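PDB 2HUJ: Lin2004 protein from Listeria innocua, which is of unknown function but represents a bacterial protein family, DUF1798, whose members adopt a four-helical bundle fold. Local coordinates for residues A[31-36]-A[120-125]; A[40-43]-A[47-50]. All blocks are in the same frame, centred on the assembly; numbering follows the deposited sequence.

Interaction 1: residues A[31-36]-A[120-125]; sequences LQNEKN and QSTKYT
N33 reaches across to T122, and its amide carbon CG lies 3.7 Å from the methyl CG2 of T122. With CG anti to the backbone N (chi1 -172°), the N33 side chain extends toward the helix of 120-125 and lays one face of its amide over the T122 methyl, with K123 N off the same face beyond ND2. This nitrogen, ND2, comes to 3.6 Å from K123 N and also nears K123 CB; these are van der Waals approaches, K123 N being a donor and CB a carbon. ND2 donates to the carbonyl oxygen of Y119, one turn earlier on that helix. The oxygen OD1 faces a water that donates to it at 2.7 Å and also, at a longer 3.2 Å, to T122 OG1. Both ends of this buried amide therefore have partners. T122 OG1 is further bonded to the A94 carbonyl, which ties the site to helix 88-104.

The helices involved, 16-45 and 112-137, are the first and last of an up-and-down four-helix bundle. Their short segments run nearly antiparallel at 161°, with axes 10.0 Å apart, and only four residues touch.

Toward solvent, E34 and K123 cross with aliphatic and carboxylate atoms in contact: E34 OE2 sits 3.6 Å from K123 CD. The E34 chain bends at chi2, which brings its end nearer the partner helix, yet OE2 stays 4.6 Å from K123 NZ, beyond salt-bridge range. The Y119 hydroxyl instead bonds both E34 OE1 and K123 NZ, linking the opposite charges indirectly.

Behind N33, Q32 and N36 do not reach 120-125. Q32 NE2 donates to N36 OD1 at 2.8 Å, lying 26° out of the N36 carbonyl plane, while N36 ND2 bonds T101 OG1 and the Q32 side chain packs on F59 and A63 of helix 52-81.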
ATOM      1  N   LEU A  31       0.097  -0.096   6.290  1.00 23.88           N
ATOM      2  CA  LEU A  31       0.355  -1.299   7.071  1.00 26.13           C
ATOM      3  C   LEU A  31       0.534  -2.546   6.200  1.00 24.37           C
ATOM      4  O   LEU A  31       1.445  -3.369   6.442  1.00 26.14           O
ATOM      5  CB  LEU A  31      -0.772  -1.519   8.103  1.00 23.68           C
ATOM      6  CG  LEU A  31      -0.456  -2.496   9.224  1.00 31.09           C
ATOM      7  CD1 LEU A  31       0.623  -1.881  10.160  1.00 35.31           C
ATOM      8  CD2 LEU A  31      -1.701  -2.871  10.029  1.00 33.35           C
ATOM      9  N   GLN A  32      -0.303  -2.681   5.176  1.00 25.58           N
ATOM     10  CA  GLN A  32      -0.133  -3.768   4.224  1.00 25.18           C
ATOM     11  C   GLN A  32       1.240  -3.722   3.573  1.00 25.29           C
ATOM     12  O   GLN A  32       1.897  -4.758   3.393  1.00 26.38           O
ATOM     13  CB  GLN A  32      -1.233  -3.757   3.160  1.00 26.72           C
ATOM     14  CG  GLN A  32      -1.118  -4.883   2.133  1.00 28.74           C
ATOM     15  CD  GLN A  32      -1.263  -6.279   2.745  1.00 32.19           C
ATOM     16  OE1 GLN A  32      -2.271  -6.554   3.350  1.00 29.47           O
ATOM     17  NE2 GLN A  32      -0.239  -7.155   2.594  1.00 28.21           N
ATOM     18  N   ASN A  33       1.637  -2.530   3.171  1.00 25.08           N
ATOM     19  CA  ASN A  33       2.923  -2.331   2.498  1.00 24.05           C
ATOM     20  C   ASN A  33       4.052  -2.821   3.418  1.00 26.80           C
ATOM     21  O   ASN A  33       4.969  -3.524   2.975  1.00 26.71           O
ATOM     22  CB  ASN A  33       3.060  -0.861   2.116  1.00 26.13           C
ATOM     23  CG  ASN A  33       4.288  -0.602   1.238  1.00 26.06           C
ATOM     24  OD1 ASN A  33       4.507  -1.327   0.248  1.00 27.24           O
ATOM     25  ND2 ASN A  33       5.077   0.389   1.591  1.00 27.09           N
ATOM     26  N   GLU A  34       3.962  -2.460   4.701  1.00 24.60           N
ATOM     27  CA  GLU A  34       4.902  -2.925   5.726  1.00 27.84           C
ATOM     28  C   GLU A  34       4.899  -4.443   5.893  1.00 28.57           C
ATOM     29  O   GLU A  34       5.946  -5.042   6.021  1.00 27.49           O
ATOM     30  CB  GLU A  34       4.624  -2.273   7.093  1.00 29.80           C
ATOM     31  CG  GLU A  34       4.776  -0.802   7.174  1.00 35.26           C
ATOM     32  CD  GLU A  34       6.163  -0.296   6.816  1.00 40.49           C
ATOM     33  OE1 GLU A  34       7.151  -1.046   6.938  1.00 36.44           O
ATOM     34  OE2 GLU A  34       6.248   0.888   6.437  1.00 42.67           O
ATOM     35  N   LYS A  35       3.714  -5.054   5.872  1.00 27.75           N
ATOM     36  CA  LYS A  35       3.576  -6.499   5.963  1.00 28.07           C
ATOM     37  C   LYS A  35       4.316  -7.170   4.813  1.00 28.00           C
ATOM     38  O   LYS A  35       5.032  -8.162   5.044  1.00 25.78           O
ATOM     39  CB  LYS A  35       2.116  -6.936   5.929  1.00 28.80           C
ATOM     40  CG  LYS A  35       1.301  -6.652   7.154  1.00 33.75           C
ATOM     41  CD  LYS A  35      -0.098  -7.253   6.959  1.00 33.48           C
ATOM     42  CE  LYS A  35      -1.091  -6.835   8.021  1.00 44.81           C
ATOM     43  NZ  LYS A  35      -2.444  -7.436   7.720  1.00 40.07           N
ATOM     44  N   ASN A  36       4.174  -6.622   3.602  1.00 25.68           N
ATOM     45  CA  ASN A  36       4.858  -7.182   2.428  1.00 25.09           C
ATOM     46  C   ASN A  36       6.347  -7.195   2.639  1.00 26.57           C
ATOM     47  O   ASN A  36       7.042  -8.187   2.372  1.00 25.36           O
ATOM     48  CB  ASN A  36       4.557  -6.364   1.168  1.00 26.17           C
ATOM     49  CG  ASN A  36       3.075  -6.406   0.739  1.00 26.06           C
ATOM     50  OD1 ASN A  36       2.234  -7.090   1.331  1.00 27.01           O
ATOM     51  ND2 ASN A  36       2.781  -5.644  -0.315  1.00 27.73           N
ATOM     52  N   GLN A 120       9.456   1.393  -0.928  1.00 24.67           N
ATOM     53  CA  GLN A 120       9.673   2.788  -0.511  1.00 23.12           C
ATOM     54  C   GLN A 120       8.803   3.769  -1.282  1.00 25.25           C
ATOM     55  O   GLN A 120       8.293   4.740  -0.705  1.00 24.93           O
ATOM     56  CB  GLN A 120      11.144   3.167  -0.648  1.00 24.17           C
ATOM     57  CG  GLN A 120      11.993   2.473   0.397  1.00 23.26           C
ATOM     58  CD  GLN A 120      13.424   2.948   0.504  1.00 27.20           C
ATOM     59  OE1 GLN A 120      14.112   3.202  -0.504  1.00 29.70           O
ATOM     60  NE2 GLN A 120      13.922   3.001   1.748  1.00 26.24           N
ATOM     61  N   SER A 121       8.617   3.525  -2.577  1.00 23.68           N
ATOM     62  CA  SER A 121       7.798   4.408  -3.403  1.00 22.71           C
ATOM     63  C   SER A 121       6.380   4.490  -2.819  1.00 24.50           C
ATOM     64  O   SER A 121       5.825   5.572  -2.640  1.00 25.86           O
ATOM     65  CB  SER A 121       7.751   3.906  -4.850  1.00 24.98           C
ATOM     66  OG  SER A 121       6.880   4.705  -5.629  1.00 26.75           O
ATOM     67  N   THR A 122       5.781   3.340  -2.536  1.00 24.70           N
ATOM     68  CA  THR A 122       4.477   3.315  -1.895  1.00 25.35           C
ATOM     69  C   THR A 122       4.448   4.009  -0.561  1.00 27.61           C
ATOM     70  O   THR A 122       3.533   4.797  -0.271  1.00 24.33           O
ATOM     71  CB  THR A 122       3.990   1.863  -1.741  1.00 27.54           C
ATOM     72  OG1 THR A 122       3.835   1.301  -3.052  1.00 29.04           O
ATOM     73  CG2 THR A 122       2.658   1.833  -1.039  1.00 27.12           C
ATOM     74  N   LYS A 123       5.457   3.738   0.253  1.00 26.05           N
ATOM     75  CA  LYS A 123       5.522   4.333   1.562  1.00 26.39           C
ATOM     76  C   LYS A 123       5.568   5.854   1.467  1.00 24.81           C
ATOM     77  O   LYS A 123       4.868   6.537   2.201  1.00 23.85           O
ATOM     78  CB  LYS A 123       6.733   3.799   2.339  1.00 26.18           C
ATOM     79  CG  LYS A 123       6.859   4.371   3.766  1.00 27.21           C
ATOM     80  CD  LYS A 123       7.814   3.569   4.696  1.00 31.53           C
ATOM     81  CE  LYS A 123       9.243   3.509   4.211  1.00 39.96           C
ATOM     82  NZ  LYS A 123      10.180   2.850   5.228  1.00 37.44           N
ATOM     83  N   TYR A 124       6.369   6.368   0.551  1.00 24.44           N
ATOM     84  CA  TYR A 124       6.489   7.816   0.305  1.00 24.09           C
ATOM     85  C   TYR A 124       5.175   8.454  -0.101  1.00 25.35           C
ATOM     86  O   TYR A 124       4.723   9.425   0.511  1.00 26.62           O
ATOM     87  CB  TYR A 124       7.620   8.126  -0.679  1.00 28.03           C
ATOM     88  CG  TYR A 124       9.000   7.696  -0.206  1.00 28.94           C
ATOM     89  CD1 TYR A 124       9.286   7.478   1.168  1.00 31.29           C
ATOM     90  CD2 TYR A 124      10.023   7.490  -1.109  1.00 23.10           C
ATOM     91  CE1 TYR A 124      10.548   7.039   1.588  1.00 33.97           C
ATOM     92  CE2 TYR A 124      11.292   7.088  -0.700  1.00 26.66           C
ATOM     93  CZ  TYR A 124      11.551   6.860   0.645  1.00 31.23           C
ATOM     94  OH  TYR A 124      12.822   6.456   0.979  1.00 33.71           O
ATOM     95  N   THR A 125       4.524   7.875  -1.080  1.00 23.01           N
ATOM     96  CA  THR A 125       3.277   8.424  -1.605  1.00 26.40           C
ATOM     97  C   THR A 125       2.180   8.402  -0.543  1.00 25.92           C
ATOM     98  O   THR A 125       1.457   9.384  -0.357  1.00 26.12           O
ATOM     99  CB  THR A 125       2.849   7.639  -2.841  1.00 27.41           C
ATOM    100  OG1 THR A 125       3.850   7.783  -3.873  1.00 30.00           O
ATOM    101  CG2 THR A 125       1.475   8.115  -3.365  1.00 27.46           C
TER
HETATM  102  O   HOH W   1       4.838  -1.633  -2.387  1.00 25.22           O

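Interaction 2: residues A[40-43]-A[47-50]; sequences YLSN and EKPF
N43 OD1 receives two donors from K48, the backbone N at 3.0 Å and the ammonium NZ at 3.1 Å, the second bond being weak. The backbone bond is fairly straight (159° at the hydrogen), although its donor stands 27° out of the carbonyl plane. K48 folds back over this oxygen: bends at chi3 and chi4 bring CE to 3.3 Å from N43 OD1 and carry NZ on to S42 OG, a shorter bond of 2.7 Å. A water that accepts from K48 NZ and donates to S42 O adds a third oxygen near the ammonium group.

The same N43 amide uses ND2 for the carbonyl of A105, so it holds the link after helix 88-104 as well. E47 lies beside it, OE1 3.6 Å from N43 CB, with carboxylate and amide planes 24° apart; OE1 itself accepts from the backbone N of G108. S42 OG has a further bond with the carbonyl of L39 in its own helix.

Side-chain oxygens of the last turns of helix 16-45 thus secure the chain leaving it, an arrangement belonging to the interhelical loop at one end of the four-helix bundle.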
ATOM      1  N   TYR A  40       8.864 -10.414   3.130  1.00 23.36           N
ATOM      2  CA  TYR A  40       9.977 -10.560   2.188  1.00 23.84           C
ATOM      3  C   TYR A  40      11.281 -10.729   2.932  1.00 25.52           C
ATOM      4  O   TYR A  40      12.060 -11.674   2.657  1.00 25.24           O
ATOM      5  CB  TYR A  40      10.019  -9.376   1.237  1.00 24.57           C
ATOM      6  CG  TYR A  40      11.268  -9.311   0.399  1.00 23.48           C
ATOM      7  CD1 TYR A  40      11.619 -10.333  -0.466  1.00 27.00           C
ATOM      8  CD2 TYR A  40      12.139  -8.234   0.519  1.00 25.12           C
ATOM      9  CE1 TYR A  40      12.777 -10.262  -1.243  1.00 27.89           C
ATOM     10  CE2 TYR A  40      13.310  -8.181  -0.230  1.00 25.72           C
ATOM     11  CZ  TYR A  40      13.626  -9.182  -1.110  1.00 24.18           C
ATOM     12  OH  TYR A  40      14.795  -9.084  -1.832  1.00 25.69           O
ATOM     13  N   LEU A  41      11.561  -9.790   3.841  1.00 25.40           N
ATOM     14  CA  LEU A  41      12.809  -9.823   4.603  1.00 27.16           C
ATOM     15  C   LEU A  41      12.948 -11.132   5.360  1.00 28.48           C
ATOM     16  O   LEU A  41      14.037 -11.714   5.402  1.00 28.03           O
ATOM     17  CB  LEU A  41      12.912  -8.644   5.562  1.00 26.35           C
ATOM     18  CG  LEU A  41      13.077  -7.278   4.889  1.00 26.75           C
ATOM     19  CD1 LEU A  41      13.199  -6.202   5.937  1.00 30.82           C
ATOM     20  CD2 LEU A  41      14.234  -7.244   3.895  1.00 31.80           C
ATOM     21  N   SER A  42      11.857 -11.606   5.949  1.00 27.51           N
ATOM     22  CA  SER A  42      11.906 -12.870   6.668  1.00 27.30           C
ATOM     23  C   SER A  42      12.239 -14.040   5.749  1.00 26.99           C
ATOM     24  O   SER A  42      13.014 -14.917   6.105  1.00 30.29           O
ATOM     25  CB  SER A  42      10.613 -13.138   7.440  1.00 28.62           C
ATOM     26  OG  SER A  42       9.547 -13.557   6.590  1.00 39.60           O
ATOM     27  N   ASN A  43      11.657 -14.071   4.565  1.00 25.53           N
ATOM     28  CA  ASN A  43      11.975 -15.150   3.620  1.00 27.61           C
ATOM     29  C   ASN A  43      13.389 -15.029   3.053  1.00 29.54           C
ATOM     30  O   ASN A  43      14.019 -16.024   2.692  1.00 28.68           O
ATOM     31  CB  ASN A  43      10.932 -15.195   2.496  1.00 26.73           C
ATOM     32  CG  ASN A  43       9.673 -15.912   2.900  1.00 33.43           C
ATOM     33  OD1 ASN A  43       9.727 -16.975   3.524  1.00 33.18           O
ATOM     34  ND2 ASN A  43       8.525 -15.358   2.527  1.00 27.00           N
ATOM     35  N   GLU A  47      14.076 -18.973   3.697  1.00 31.93           N
ATOM     36  CA  GLU A  47      12.920 -19.146   2.839  1.00 33.36           C
ATOM     37  C   GLU A  47      11.980 -20.130   3.496  1.00 34.16           C
ATOM     38  O   GLU A  47      12.409 -21.183   3.936  1.00 30.81           O
ATOM     39  CB  GLU A  47      13.318 -19.649   1.455  1.00 35.56           C
ATOM     40  CG  GLU A  47      12.101 -19.982   0.525  1.00 40.76           C
ATOM     41  CD  GLU A  47      11.267 -18.745   0.131  1.00 51.90           C
ATOM     42  OE1 GLU A  47      11.842 -17.634   0.082  1.00 41.05           O
ATOM     43  OE2 GLU A  47      10.047 -18.898  -0.137  1.00 48.96           O
ATOM     44  N   LYS A  48      10.709 -19.762   3.622  1.00 33.81           N
ATOM     45  CA  LYS A  48       9.713 -20.687   4.156  1.00 36.64           C
ATOM     46  C   LYS A  48       8.904 -21.275   3.004  1.00 34.95           C
ATOM     47  O   LYS A  48       8.577 -20.564   2.069  1.00 32.54           O
ATOM     48  CB  LYS A  48       8.769 -19.944   5.091  1.00 36.85           C
ATOM     49  CG  LYS A  48       9.458 -19.333   6.299  1.00 47.36           C
ATOM     50  CD  LYS A  48       8.484 -18.459   7.082  1.00 52.59           C
ATOM     51  CE  LYS A  48       8.244 -17.089   6.424  1.00 54.69           C
ATOM     52  NZ  LYS A  48       9.455 -16.250   6.571  1.00 47.72           N
ATOM     53  N   PRO A  49       8.551 -22.564   3.074  1.00 36.58           N
ATOM     54  CA  PRO A  49       7.622 -23.073   2.070  1.00 35.38           C
ATOM     55  C   PRO A  49       6.248 -22.447   2.265  1.00 33.88           C
ATOM     56  O   PRO A  49       5.945 -21.944   3.357  1.00 32.39           O
ATOM     57  CB  PRO A  49       7.565 -24.573   2.374  1.00 38.04           C
ATOM     58  CG  PRO A  49       7.917 -24.672   3.828  1.00 39.66           C
ATOM     59  CD  PRO A  49       8.943 -23.605   4.044  1.00 38.77           C
ATOM     60  N   PHE A  50       5.434 -22.446   1.214  1.00 31.78           N
ATOM     61  CA  PHE A  50       4.103 -21.893   1.325  1.00 30.34           C
ATOM     62  C   PHE A  50       3.160 -22.639   0.415  1.00 29.47           C
ATOM     63  O   PHE A  50       3.591 -23.264  -0.541  1.00 31.41           O
ATOM     64  CB  PHE A  50       4.098 -20.400   0.991  1.00 29.26           C
ATOM     65  CG  PHE A  50       4.290 -20.105  -0.467  1.00 29.99           C
ATOM     66  CD1 PHE A  50       5.561 -19.993  -0.996  1.00 27.01           C
ATOM     67  CD2 PHE A  50       3.194 -19.933  -1.312  1.00 30.45           C
ATOM     68  CE1 PHE A  50       5.746 -19.721  -2.336  1.00 31.92           C
ATOM     69  CE2 PHE A  50       3.384 -19.660  -2.657  1.00 27.95           C
ATOM     70  CZ  PHE A  50       4.653 -19.557  -3.159  1.00 28.95           C
TER
HETATM   71  O   HOH W   2      11.630 -17.391   7.445  1.00 58.74           O

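In the fold
Both contacts draw on helix 16-45, with their centres about 18 Å apart. Interaction 1 has its centre about 5 Å from the centre of the chain and joins the first and last helices across 84 residues of sequence; interaction 2 has its centre about 20 Å from the centre of the chain and is local, binding the helix to the loop that follows it. Chemistry follows place. No direct hydrogen bond spans 31-36 and 120-125, where van der Waals touches, a shared water and third-party residues mediate, and 161 Å² is buried. Between 40-43 and 47-50 direct bonds dominate over a larger 226 Å², with the ammonium of an exposed lysine among the donors. An asparagine is central to each, bonding a backbone carbonyl through ND2.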